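Long-range contacts in hypothetical membrane spanning protein (Vibrio fischeri, PDB 4RCK), which is of unknown function but carries, as part of a membrane-spanning protein, a BatA-type von Willebrand factor A domain that binds magnesium: residues A[24-29]-A[102-107]; A[29-34]-A[44-49]; A[64-69]-A[83-88]; A[125-130]-A[152-157]; A[20-25]-A[114-119]. All coordinates share one frame; numbering follows the deposited sequence.

Interaction 1: A[24-29]-A[102-107]. With MG (magnesium ion), chain C.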
# COMPACT_ATOMS: atom_id res chain seq x y z
N VAL A 24 6.75 14.18 -9.59
CA VAL A 24 6.15 15.25 -10.37
C VAL A 24 7.14 15.74 -11.43
O VAL A 24 8.19 16.29 -11.09
CB VAL A 24 5.71 16.43 -9.48
CG1 VAL A 24 4.97 17.47 -10.30
CG2 VAL A 24 4.83 15.93 -8.35
N VAL A 25 6.79 15.56 -12.70
CA VAL A 25 7.73 15.79 -13.78
C VAL A 25 7.27 16.84 -14.81
O VAL A 25 6.14 16.81 -15.29
CB VAL A 25 8.05 14.47 -14.52
CG1 VAL A 25 8.73 14.73 -15.85
CG2 VAL A 25 8.92 13.58 -13.64
N ASP A 26 8.18 17.75 -15.12
CA ASP A 26 7.98 18.81 -16.11
C ASP A 26 7.99 18.26 -17.53
O ASP A 26 8.97 17.64 -17.95
CB ASP A 26 9.08 19.87 -15.95
CG ASP A 26 8.76 21.17 -16.65
OD1 ASP A 26 8.12 21.16 -17.72
OD2 ASP A 26 9.17 22.23 -16.13
N LEU A 27 6.92 18.51 -18.28
CA LEU A 27 6.84 18.05 -19.66
C LEU A 27 6.74 19.21 -20.66
O LEU A 27 6.45 19.01 -21.84
CB LEU A 27 5.64 17.12 -19.86
CG LEU A 27 5.81 15.65 -19.45
CD1 LEU A 27 4.66 14.82 -20.01
CD2 LEU A 27 7.15 15.10 -19.91
N SER A 28 7.00 20.43 -20.17
CA SER A 28 6.91 21.62 -21.01
C SER A 28 7.86 21.53 -22.20
O SER A 28 8.86 20.83 -22.15
CB SER A 28 7.22 22.88 -20.20
OG SER A 28 8.61 23.00 -19.93
N GLY A 29 7.52 22.26 -23.26
CA GLY A 29 8.26 22.19 -24.51
C GLY A 29 9.75 22.47 -24.40
O GLY A 29 10.53 22.05 -25.25
N GLN A 102 4.08 24.96 -23.75
CA GLN A 102 5.33 25.60 -23.34
C GLN A 102 5.37 25.94 -21.86
O GLN A 102 6.42 25.89 -21.22
CB GLN A 102 5.56 26.87 -24.17
CG GLN A 102 5.72 26.61 -25.65
CD GLN A 102 6.86 25.65 -25.94
OE1 GLN A 102 7.96 25.80 -25.40
NE2 GLN A 102 6.60 24.66 -26.78
N ARG A 103 4.21 26.30 -21.32
CA ARG A 103 4.12 26.85 -19.98
C ARG A 103 4.17 25.76 -18.90
O ARG A 103 3.88 24.61 -19.19
CB ARG A 103 2.85 27.69 -19.86
CG ARG A 103 2.71 28.74 -20.96
CD ARG A 103 1.52 29.67 -20.71
NE ARG A 103 1.89 30.84 -19.91
CZ ARG A 103 2.14 32.05 -20.42
NH1 ARG A 103 2.04 32.25 -21.73
NH2 ARG A 103 2.47 33.05 -19.62
N THR A 104 4.55 26.12 -17.67
CA THR A 104 4.59 25.15 -16.57
C THR A 104 3.70 25.51 -15.39
O THR A 104 3.67 26.65 -14.92
CB THR A 104 6.02 24.95 -16.01
OG1 THR A 104 6.57 26.21 -15.59
CG2 THR A 104 6.93 24.33 -17.05
N ALA A 105 2.98 24.50 -14.90
CA ALA A 105 2.18 24.61 -13.69
C ALA A 105 2.84 23.86 -12.55
O ALA A 105 2.63 22.66 -12.38
CB ALA A 105 0.77 24.08 -13.94
N ILE A 106 3.64 24.57 -11.76
CA ILE A 106 4.33 23.94 -10.65
C ILE A 106 3.40 23.78 -9.45
O ILE A 106 3.40 22.74 -8.79
CB ILE A 106 5.58 24.73 -10.23
CG1 ILE A 106 6.50 24.94 -11.43
CG2 ILE A 106 6.33 24.01 -9.13
CD1 ILE A 106 7.82 25.61 -11.10
N GLY A 107 2.60 24.80 -9.19
CA GLY A 107 1.62 24.75 -8.12
C GLY A 107 0.60 23.65 -8.35
O GLY A 107 0.34 22.84 -7.46
MG MG C . 9.47 25.37 -19.53
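S28 projects its short side chain from the loop that follows strand 19-26 onto the loop 102-107, packing against Q102, R103 and T104. CB of S28 lies 3.3 Å from the carbonyl oxygen O of Q102, and the same S28 CB is 3.5 Å from the methyl CG2 of T104. One bond further, OG sits between the backbone N and the carbonyl carbon (chi1 74°) and has two polar partners: the magnesium ion, with OG 2.6 Å from MG, and OD1 of D26, to which OG donates at 2.9 Å. OD1 also accepts from the backbone N of S28 at 2.8 Å, which closes an Asx turn; together the two bonds fix S28 relative to D26. D26, S28 and S30 spell the DxSxS signature of the metal-ion-dependent adhesion site of von Willebrand A domains, and both serines bind the ion here. CG2 of T104 approaches the D26 carboxylate, 3.2 Å from OD2, and the two side chains cross at about a right angle. G29, with no side chain of its own, lets the bent Q102 chain bring its amide close to the backbone, OE1 3.7 Å from CA of G29. OD2 of D26 is held by S131 of the second subunit, and T104 N donates to OG1 of T136 of that subunit.

Interaction 2: A[29-34]-A[44-49]. With MG (magnesium ion), chain C.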
# COMPACT_ATOMS: atom_id res chain seq x y z
N GLY A 29 7.52 22.26 -23.26
CA GLY A 29 8.26 22.19 -24.51
C GLY A 29 9.75 22.47 -24.40
O GLY A 29 10.53 22.05 -25.25
N SER A 30 10.14 23.18 -23.34
CA SER A 30 11.54 23.51 -23.10
C SER A 30 12.36 22.28 -22.72
O SER A 30 13.60 22.31 -22.73
CB SER A 30 11.67 24.59 -22.02
OG SER A 30 10.80 24.34 -20.92
N MSE A 31 11.67 21.19 -22.39
CA MSE A 31 12.31 19.93 -22.02
C MSE A 31 12.91 19.22 -23.23
O MSE A 31 13.60 18.21 -23.07
CB MSE A 31 11.32 19.00 -21.32
CG MSE A 31 10.90 19.44 -19.93
SE MSE A 31 12.31 19.22 -18.61
CE MSE A 31 12.57 17.29 -18.77
N ALA A 32 12.63 19.73 -24.42
CA ALA A 32 13.14 19.11 -25.65
C ALA A 32 14.55 19.60 -25.96
O ALA A 32 15.20 19.10 -26.87
CB ALA A 32 12.20 19.39 -26.81
N GLU A 33 15.00 20.59 -25.20
CA GLU A 33 16.35 21.11 -25.33
C GLU A 33 17.39 20.06 -24.95
O GLU A 33 17.21 19.34 -23.98
CB GLU A 33 16.53 22.37 -24.47
CG GLU A 33 17.89 23.02 -24.60
CD GLU A 33 17.96 23.98 -25.77
OE1 GLU A 33 16.91 24.27 -26.38
OE2 GLU A 33 19.08 24.46 -26.07
N GLU A 34 18.47 20.00 -25.72
CA GLU A 34 19.58 19.10 -25.44
C GLU A 34 20.76 19.84 -24.86
O GLU A 34 21.64 20.29 -25.59
CB GLU A 34 20.04 18.38 -26.71
CG GLU A 34 18.93 17.99 -27.68
CD GLU A 34 19.49 17.27 -28.89
OE1 GLU A 34 20.69 17.46 -29.20
OE2 GLU A 34 18.74 16.50 -29.52
N VAL A 44 22.17 14.96 -25.30
CA VAL A 44 20.83 14.40 -25.39
C VAL A 44 19.83 15.34 -24.69
O VAL A 44 20.20 16.10 -23.80
CB VAL A 44 20.78 12.99 -24.76
CG1 VAL A 44 20.82 13.07 -23.24
CG2 VAL A 44 19.55 12.23 -25.24
N ASP A 45 18.57 15.28 -25.11
CA ASP A 45 17.56 16.20 -24.58
C ASP A 45 17.18 15.89 -23.13
O ASP A 45 17.45 14.79 -22.63
CB ASP A 45 16.30 16.18 -25.46
CG ASP A 45 15.70 14.80 -25.59
OD1 ASP A 45 14.95 14.39 -24.68
OD2 ASP A 45 15.97 14.12 -26.60
N ARG A 46 16.57 16.86 -22.47
CA ARG A 46 16.30 16.80 -21.04
C ARG A 46 15.37 15.66 -20.65
O ARG A 46 15.62 14.96 -19.67
CB ARG A 46 15.73 18.13 -20.55
CG ARG A 46 16.73 19.28 -20.60
CD ARG A 46 16.04 20.62 -20.38
NE ARG A 46 16.99 21.73 -20.36
CZ ARG A 46 16.65 23.02 -20.37
NH1 ARG A 46 17.58 23.96 -20.35
NH2 ARG A 46 15.37 23.36 -20.40
N LEU A 47 14.29 15.48 -21.41
CA LEU A 47 13.31 14.44 -21.10
C LEU A 47 13.93 13.05 -21.19
O LEU A 47 13.60 12.16 -20.41
CB LEU A 47 12.10 14.53 -22.02
CG LEU A 47 11.02 13.47 -21.80
CD1 LEU A 47 10.49 13.54 -20.37
CD2 LEU A 47 9.88 13.61 -22.80
N THR A 48 14.83 12.86 -22.15
CA THR A 48 15.50 11.58 -22.33
C THR A 48 16.36 11.25 -21.11
O THR A 48 16.32 10.13 -20.60
CB THR A 48 16.38 11.56 -23.59
OG1 THR A 48 15.59 11.91 -24.73
CG2 THR A 48 16.98 10.18 -23.79
N ALA A 49 17.14 12.23 -20.67
CA ALA A 49 17.99 12.06 -19.49
C ALA A 49 17.14 11.76 -18.26
O ALA A 49 17.49 10.90 -17.45
CB ALA A 49 18.83 13.30 -19.26
MG MG C . 9.47 25.37 -19.53
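The carbonyls of M31 and E33, in the 3-10 turn and loop 29-34, accept backbone bonds from the first turn of helix 46-60: L47 N to M31 O at 3.3 Å and R46 N to E33 O at 3.0 Å. These N-H groups lack acceptors within a helix's own first turn, so the loop supplies them. D45 completes the helix start as N-cap, its OD1 taking both T48 N and T48 OG1 from the same face of the carboxylate.

R46 carries most of the side-chain contact. Its CB and CG pack beside the carbonyl oxygens of M31 and E33, CB 3.3 Å from M31 O, while the extended chain from CG to NE takes the guanidinium along the loop toward S30. CB of E33 covers one guanidinium face, 4.1 Å above its plane and over its centre. An arginine suits this place because its aliphatic part packs while its charged end bridges to D35 through NH1. The selenomethionine M31, bent at chi2 and chi3, crosses R46 at about a right angle and brings CE within 3.7 Å of R46 CB. S30 OG binds the magnesium ion, at 2.2 Å from MG, and is hydrogen-bonded to D132 of the second subunit. The contact thus ties the metal loop after strand 19-26 to the start of helix 46-60, with R46 and A49 resting on M36 of strand 36-37.

Interaction 3: A[64-69]-A[83-88]; sequences DRLGLV and FDRNTV
R65 and F83 meet between strand 65-71 and the segment 83-88 that leads into helix 85-93. This is an aliphatic-aromatic contact: CG of R65 lies 3.4 Å from CE2 of F83, and CD follows about 4.0 Å from the same CE2. The two side chains cross obliquely, with guanidinium and ring planes 23° apart, yet it is the methylene part of R65 that touches the ring. D64 adds its carbonyl O over one face of F83. F83 also meets F83 of the second subunit, the rings at about 40°.

Mostly apolar packing continues further along the strand. V88 points toward the strand and sets CG1 4.0 Å from CB of L68 and CG2 3.9 Å from the carbonyl O of L66. CD1 of L66 meets CG of R85 at 3.8 Å, so the arginine contributes its CG methylene. L66 and L68, alternate positions of the strand, both face the helix, where apolar side chains can pack on V88.

No hydrogen bond crosses between the two segments; their polar groups pair elsewhere. D84 is the N-cap of helix 85-93, its OD1 receiving a weak bond from N86 N. R65 sends its NH2 to D20 of strand 19-26 in a salt bridge, and D64 OD1 accepts from R19 N.

The helix start is therefore held on the sheet by hydrocarbon contact, while the charged groups of D64 and R65 find their partners along the neighbouring strand.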
# COMPACT_ATOMS: atom_id res chain seq x y z
N ASP A 64 7.95 0.48 -1.36
CA ASP A 64 7.27 1.77 -1.34
C ASP A 64 6.27 1.91 -2.49
O ASP A 64 6.42 1.27 -3.53
CB ASP A 64 8.28 2.91 -1.40
CG ASP A 64 9.44 2.72 -0.44
OD1 ASP A 64 9.20 2.65 0.79
OD2 ASP A 64 10.60 2.64 -0.91
N ARG A 65 5.26 2.74 -2.29
CA ARG A 65 4.32 3.07 -3.36
C ARG A 65 4.79 4.30 -4.12
O ARG A 65 5.29 5.26 -3.53
CB ARG A 65 2.92 3.31 -2.81
CG ARG A 65 2.08 2.06 -2.67
CD ARG A 65 0.64 2.39 -2.33
NE ARG A 65 0.54 3.21 -1.13
CZ ARG A 65 -0.58 3.79 -0.72
NH1 ARG A 65 -1.70 3.64 -1.42
NH2 ARG A 65 -0.58 4.52 0.38
N LEU A 66 4.63 4.27 -5.44
CA LEU A 66 5.06 5.37 -6.28
C LEU A 66 3.96 5.80 -7.25
O LEU A 66 3.20 4.97 -7.75
CB LEU A 66 6.33 4.98 -7.05
CG LEU A 66 7.61 4.92 -6.23
CD1 LEU A 66 8.68 4.09 -6.93
CD2 LEU A 66 8.13 6.32 -5.96
N GLY A 67 3.87 7.10 -7.50
CA GLY A 67 2.89 7.65 -8.42
C GLY A 67 3.51 8.71 -9.31
O GLY A 67 4.58 9.24 -9.00
N LEU A 68 2.85 9.03 -10.42
CA LEU A 68 3.42 9.94 -11.41
C LEU A 68 2.50 11.10 -11.78
O LEU A 68 1.38 10.89 -12.26
CB LEU A 68 3.81 9.16 -12.66
CG LEU A 68 4.41 9.93 -13.84
CD1 LEU A 68 5.58 10.79 -13.38
CD2 LEU A 68 4.84 8.97 -14.93
N VAL A 69 2.98 12.32 -11.57
CA VAL A 69 2.28 13.52 -12.00
C VAL A 69 3.10 14.24 -13.06
O VAL A 69 4.29 14.49 -12.88
CB VAL A 69 2.00 14.49 -10.83
CG1 VAL A 69 1.23 15.70 -11.31
CG2 VAL A 69 1.25 13.78 -9.71
N PHE A 83 2.43 -0.54 -6.10
CA PHE A 83 3.57 -1.35 -5.71
C PHE A 83 4.26 -1.92 -6.93
O PHE A 83 5.36 -2.46 -6.86
CB PHE A 83 3.14 -2.47 -4.78
CG PHE A 83 3.26 -2.13 -3.33
CD1 PHE A 83 4.35 -2.56 -2.60
CD2 PHE A 83 2.30 -1.36 -2.70
CE1 PHE A 83 4.48 -2.25 -1.27
CE2 PHE A 83 2.42 -1.05 -1.37
CZ PHE A 83 3.51 -1.49 -0.65
N ASP A 84 3.59 -1.79 -8.07
CA ASP A 84 4.20 -2.18 -9.33
C ASP A 84 4.94 -0.99 -9.92
O ASP A 84 4.34 -0.10 -10.52
CB ASP A 84 3.17 -2.70 -10.31
CG ASP A 84 3.81 -3.30 -11.54
OD1 ASP A 84 5.04 -3.53 -11.49
OD2 ASP A 84 3.11 -3.54 -12.54
N ARG A 85 6.26 -0.98 -9.72
CA ARG A 85 7.09 0.10 -10.23
C ARG A 85 7.18 0.08 -11.75
O ARG A 85 7.27 1.13 -12.39
CB ARG A 85 8.48 0.01 -9.62
CG ARG A 85 8.54 0.50 -8.19
CD ARG A 85 8.75 -0.66 -7.27
NE ARG A 85 9.79 -1.53 -7.81
CZ ARG A 85 10.72 -2.13 -7.08
NH1 ARG A 85 10.74 -1.96 -5.76
NH2 ARG A 85 11.63 -2.89 -7.67
N ASN A 86 7.19 -1.13 -12.31
CA ASN A 86 7.23 -1.34 -13.75
C ASN A 86 6.24 -0.47 -14.53
O ASN A 86 6.58 0.07 -15.58
CB ASN A 86 6.97 -2.81 -14.07
CG ASN A 86 7.90 -3.74 -13.32
OD1 ASN A 86 9.06 -3.40 -13.06
ND2 ASN A 86 7.41 -4.91 -12.95
N THR A 87 5.02 -0.35 -14.02
CA THR A 87 3.99 0.42 -14.72
C THR A 87 4.30 1.92 -14.67
O THR A 87 3.98 2.65 -15.60
CB THR A 87 2.57 0.16 -14.13
OG1 THR A 87 1.58 0.65 -15.04
CG2 THR A 87 2.39 0.81 -12.77
N VAL A 88 4.95 2.37 -13.59
CA VAL A 88 5.30 3.78 -13.47
C VAL A 88 6.48 4.08 -14.38
O VAL A 88 6.61 5.18 -14.92
CB VAL A 88 5.65 4.17 -12.02
CG1 VAL A 88 5.65 5.68 -11.87
CG2 VAL A 88 4.67 3.54 -11.05

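Interaction 4: A[125-130]-A[152-157]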
# COMPACT_ATOMS: atom_id res chain seq x y z
N ARG A 125 -11.82 -0.52 5.85
CA ARG A 125 -11.38 -1.47 6.86
C ARG A 125 -12.23 -2.73 6.86
O ARG A 125 -13.46 -2.67 6.86
CB ARG A 125 -11.40 -0.81 8.24
CG ARG A 125 -10.47 0.38 8.34
CD ARG A 125 -10.78 1.23 9.56
NE ARG A 125 -9.73 2.21 9.81
CZ ARG A 125 -9.80 3.16 10.74
NH1 ARG A 125 -10.88 3.26 11.51
NH2 ARG A 125 -8.80 4.01 10.91
N THR A 126 -11.56 -3.89 6.87
CA THR A 126 -12.25 -5.17 6.82
C THR A 126 -11.64 -6.19 7.77
O THR A 126 -10.43 -6.42 7.75
CB THR A 126 -12.24 -5.75 5.39
OG1 THR A 126 -12.82 -4.80 4.48
CG2 THR A 126 -13.01 -7.05 5.33
N ILE A 127 -12.47 -6.79 8.61
CA ILE A 127 -12.01 -7.84 9.52
C ILE A 127 -12.57 -9.19 9.08
O ILE A 127 -13.75 -9.31 8.76
CB ILE A 127 -12.44 -7.57 10.98
CG1 ILE A 127 -12.03 -6.16 11.40
CG2 ILE A 127 -11.83 -8.60 11.91
CD1 ILE A 127 -12.45 -5.80 12.81
N ILE A 128 -11.72 -10.21 9.06
CA ILE A 128 -12.18 -11.57 8.80
C ILE A 128 -11.91 -12.46 10.01
O ILE A 128 -10.76 -12.80 10.29
CB ILE A 128 -11.51 -12.18 7.56
CG1 ILE A 128 -11.68 -11.25 6.36
CG2 ILE A 128 -12.10 -13.55 7.26
CD1 ILE A 128 -11.02 -11.75 5.10
N LEU A 129 -12.97 -12.81 10.72
CA LEU A 129 -12.87 -13.65 11.91
C LEU A 129 -13.45 -15.03 11.65
O LEU A 129 -14.55 -15.16 11.11
CB LEU A 129 -13.60 -12.99 13.09
CG LEU A 129 -14.12 -13.89 14.21
CD1 LEU A 129 -13.02 -14.19 15.22
CD2 LEU A 129 -15.33 -13.27 14.88
N LEU A 130 -12.71 -16.06 12.04
CA LEU A 130 -13.24 -17.41 12.03
C LEU A 130 -13.03 -18.07 13.40
O LEU A 130 -12.05 -17.78 14.09
CB LEU A 130 -12.60 -18.26 10.93
CG LEU A 130 -11.28 -18.97 11.24
CD1 LEU A 130 -11.28 -20.32 10.56
CD2 LEU A 130 -10.10 -18.14 10.79
N ASN A 152 -15.71 2.35 14.11
CA ASN A 152 -14.45 2.60 13.41
C ASN A 152 -14.51 2.23 11.93
O ASN A 152 -13.48 2.08 11.28
CB ASN A 152 -13.31 1.84 14.08
CG ASN A 152 -12.80 2.52 15.33
OD1 ASN A 152 -11.84 3.28 15.28
ND2 ASN A 152 -13.45 2.26 16.46
N HIS A 153 -15.73 2.06 11.42
CA HIS A 153 -15.98 1.81 10.00
C HIS A 153 -15.37 0.50 9.49
O HIS A 153 -14.96 0.41 8.34
CB HIS A 153 -15.44 2.97 9.16
CG HIS A 153 -15.88 4.32 9.64
ND1 HIS A 153 -17.21 4.68 9.71
CD2 HIS A 153 -15.17 5.38 10.09
CE1 HIS A 153 -17.30 5.92 10.17
NE2 HIS A 153 -16.08 6.36 10.41
N ALA A 154 -15.34 -0.51 10.35
CA ALA A 154 -14.82 -1.81 9.95
C ALA A 154 -15.95 -2.78 9.64
O ALA A 154 -16.84 -3.00 10.47
CB ALA A 154 -13.90 -2.37 11.02
N LYS A 155 -15.90 -3.36 8.45
CA LYS A 155 -16.84 -4.41 8.07
C LYS A 155 -16.23 -5.76 8.40
O LYS A 155 -15.23 -6.16 7.80
CB LYS A 155 -17.18 -4.31 6.58
CG LYS A 155 -18.27 -5.27 6.10
CD LYS A 155 -18.45 -5.22 4.59
CE LYS A 155 -19.13 -3.94 4.13
NZ LYS A 155 -19.27 -3.89 2.65
N ILE A 156 -16.81 -6.47 9.37
CA ILE A 156 -16.25 -7.75 9.78
C ILE A 156 -17.08 -8.94 9.28
O ILE A 156 -18.28 -9.05 9.54
CB ILE A 156 -16.07 -7.83 11.33
CG1 ILE A 156 -16.38 -9.23 11.87
CG2 ILE A 156 -16.91 -6.80 12.04
CD1 ILE A 156 -15.19 -10.15 11.86
N TYR A 157 -16.41 -9.80 8.52
CA TYR A 157 -16.98 -11.05 8.05
C TYR A 157 -16.67 -12.16 9.04
O TYR A 157 -15.54 -12.28 9.51
CB TYR A 157 -16.44 -11.42 6.67
CG TYR A 157 -16.81 -10.45 5.56
CD1 TYR A 157 -18.05 -10.52 4.94
CD2 TYR A 157 -15.91 -9.49 5.13
CE1 TYR A 157 -18.39 -9.65 3.93
CE2 TYR A 157 -16.25 -8.61 4.12
CZ TYR A 157 -17.49 -8.69 3.52
OH TYR A 157 -17.83 -7.82 2.51
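R125 holds CG anti to its carbonyl carbon (chi1 -62°) and runs extended from CG to NE, a path that sets its guanidinium beside N152. There NH1 donates to the carbonyl O of N152 at 2.9 Å, with the acceptor in the guanidinium plane. N152 is where helix 142-151 ends, and H153, with positive phi, is the C-prime residue of its Schellman motif; the arginine thus takes the carbonyl of the first residue past the helix.

From here strands 124-131 and 154-161 run parallel, joined by the helix in a beta-alpha-beta unit. K155 N bonds R125 O at 3.0 Å, I127 N bonds K155 O at 2.9 Å, Y157 N bonds I127 O, and L129 N bonds Y157 O. On one face I127 and I156 pack CB to CB at 3.7 Å, and CD1 of I156 reaches CB of L129 at 3.5 Å. On the other, CG2 of T126 lies in plane at the edge of the Y157 ring, 3.8 Å from CE2. I128 and Y157 pack on helix 205-218. Residues 125-129 also pair in parallel with a strand of the second subunit, and I127 packs on F117 of that subunit's helix 106-118.

Beta-branched T126, I127, I128 and I156, on both faces, suit the extended backbone. The buried pair rests on regular main-chain bonding and hydrocarbon, while R125 pairs with the chain end of helix 142-151, and T126 OG1 and Y157 OH with E219.

Interaction 5: A[20-25]-A[114-119]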
# COMPACT_ATOMS: atom_id res chain seq x y z
N ASP A 20 5.26 6.45 0.80
CA ASP A 20 4.47 6.93 -0.34
C ASP A 20 5.19 8.09 -1.00
O ASP A 20 5.37 9.14 -0.39
CB ASP A 20 3.07 7.36 0.10
CG ASP A 20 2.13 6.19 0.29
OD1 ASP A 20 2.46 5.09 -0.19
OD2 ASP A 20 1.07 6.38 0.91
N MSE A 21 5.60 7.91 -2.25
CA MSE A 21 6.37 8.95 -2.94
C MSE A 21 5.75 9.32 -4.28
O MSE A 21 5.55 8.47 -5.14
CB MSE A 21 7.81 8.49 -3.13
CG MSE A 21 8.17 7.23 -2.36
SE MSE A 21 10.00 7.25 -1.70
CE MSE A 21 10.86 7.94 -3.30
N MSE A 22 5.45 10.61 -4.44
CA MSE A 22 4.84 11.11 -5.66
C MSE A 22 5.87 11.82 -6.54
O MSE A 22 6.47 12.80 -6.11
CB MSE A 22 3.69 12.06 -5.34
CG MSE A 22 2.63 12.13 -6.43
SE MSE A 22 1.57 10.50 -6.49
CE MSE A 22 1.29 10.30 -4.57
N LEU A 23 6.06 11.31 -7.75
CA LEU A 23 6.97 11.94 -8.70
C LEU A 23 6.23 12.96 -9.55
O LEU A 23 5.20 12.65 -10.16
CB LEU A 23 7.63 10.88 -9.58
CG LEU A 23 8.42 9.79 -8.86
CD1 LEU A 23 9.02 8.81 -9.86
CD2 LEU A 23 9.51 10.39 -7.99
N VAL A 24 6.75 14.18 -9.59
CA VAL A 24 6.15 15.25 -10.37
C VAL A 24 7.14 15.74 -11.43
O VAL A 24 8.19 16.29 -11.09
CB VAL A 24 5.71 16.43 -9.48
CG1 VAL A 24 4.97 17.47 -10.30
CG2 VAL A 24 4.83 15.93 -8.35
N VAL A 25 6.79 15.56 -12.70
CA VAL A 25 7.73 15.79 -13.78
C VAL A 25 7.27 16.84 -14.81
O VAL A 25 6.14 16.81 -15.29
CB VAL A 25 8.05 14.47 -14.52
CG1 VAL A 25 8.73 14.73 -15.85
CG2 VAL A 25 8.92 13.58 -13.64
N THR A 114 -0.15 16.34 -4.00
CA THR A 114 -0.66 16.43 -2.64
C THR A 114 -1.99 15.69 -2.52
O THR A 114 -2.16 14.84 -1.65
CB THR A 114 -0.85 17.89 -2.19
OG1 THR A 114 0.43 18.47 -1.89
CG2 THR A 114 -1.72 17.97 -0.94
N LYS A 115 -2.91 16.03 -3.42
CA LYS A 115 -4.23 15.40 -3.47
C LYS A 115 -4.15 13.89 -3.47
O LYS A 115 -4.97 13.21 -2.86
CB LYS A 115 -4.99 15.86 -4.71
CG LYS A 115 -6.34 15.18 -4.90
CD LYS A 115 -7.32 15.61 -3.82
CE LYS A 115 -8.67 14.93 -3.99
NZ LYS A 115 -8.66 13.52 -3.52
N THR A 116 -3.13 13.37 -4.15
CA THR A 116 -3.00 11.93 -4.35
C THR A 116 -2.63 11.22 -3.04
O THR A 116 -2.75 10.00 -2.93
CB THR A 116 -1.95 11.61 -5.41
OG1 THR A 116 -2.12 12.49 -6.53
CG2 THR A 116 -2.11 10.18 -5.90
N PHE A 117 -2.20 11.99 -2.06
CA PHE A 117 -1.90 11.42 -0.75
C PHE A 117 -3.17 11.30 0.07
O PHE A 117 -3.23 10.52 1.03
CB PHE A 117 -0.87 12.28 -0.01
CG PHE A 117 0.53 12.16 -0.56
CD1 PHE A 117 1.10 10.92 -0.80
CD2 PHE A 117 1.27 13.30 -0.84
CE1 PHE A 117 2.39 10.82 -1.30
CE2 PHE A 117 2.55 13.20 -1.34
CZ PHE A 117 3.11 11.96 -1.57
N ILE A 118 -4.20 12.05 -0.31
CA ILE A 118 -5.43 12.12 0.48
C ILE A 118 -6.42 11.03 0.04
O ILE A 118 -7.37 10.73 0.76
CB ILE A 118 -6.05 13.54 0.38
CG1 ILE A 118 -5.11 14.55 1.03
CG2 ILE A 118 -7.40 13.64 1.07
CD1 ILE A 118 -4.66 15.66 0.12
N GLU A 119 -6.18 10.40 -1.11
CA GLU A 119 -6.97 9.21 -1.44
C GLU A 119 -6.39 7.99 -0.74
O GLU A 119 -7.09 6.99 -0.54
CB GLU A 119 -7.02 8.96 -2.95
CG GLU A 119 -7.75 10.03 -3.73
CD GLU A 119 -6.80 11.06 -4.24
OE1 GLU A 119 -5.60 10.87 -4.00
OE2 GLU A 119 -7.24 12.05 -4.87
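M22 and F117 reach toward each other tip to tip between strand 19-26 and helix 106-118, and here the contact is dense. The selenomethionine's CE lies over the face of the F117 ring, 4.0 Å from its centroid and 30° off the normal, a CH-pi contact. CG of M22 is anti to its backbone N (chi1 -154°), and the bends at chi2 and chi3 turn the tip between ring and threonine. CE is 3.6 Å from CB of T116, and SE is 3.7 Å from its CG2. T116 OG1 is hydrogen-bonded to L112 O. A long, flexible chain suits this place because it spans the distance between strand and helix segments, whose axes come no closer than 9.1 Å. D20 adds its CB, 3.8 Å from CE1 of F117, while its carboxylate turns to R65 in a salt bridge.

In the alpha-beta-alpha fold of von Willebrand A domains, a helix of this kind lies on the central sheet, and here the strand and helix run at 150° to each other. M22 and V24 also rest on A113 of the helix. The strand pairs in parallel with one of the second subunit, so the sheet runs on across the interface, and V24 packs on L129 of that subunit.

Away from the strand the helix faces outward. K115 and E119 are exposed there, and the very close pairing modelled between their charged ends is doubtful.

In the fold
Interactions 1 and 5 share strand 19-26 and helix 106-118: interaction 5 uses the early part of the strand, interaction 1 its end and the loop beyond. Interaction 5 is buried and apolar, whereas interaction 1 is partly buried beside the magnesium ion. Interaction 2 shares G29 with interaction 1 and touches it; the two supply S28 and S30, with D132 of the second subunit next to them. Interaction 3 is buried and joins the neighbouring strand 65-71 to helix 85-93; R65 and D20 link it to interaction 5. Interaction 4, also buried but about 43 Å from interaction 1 between centres, is set apart by regular main-chain pairing, and it lies in the other half of the chain.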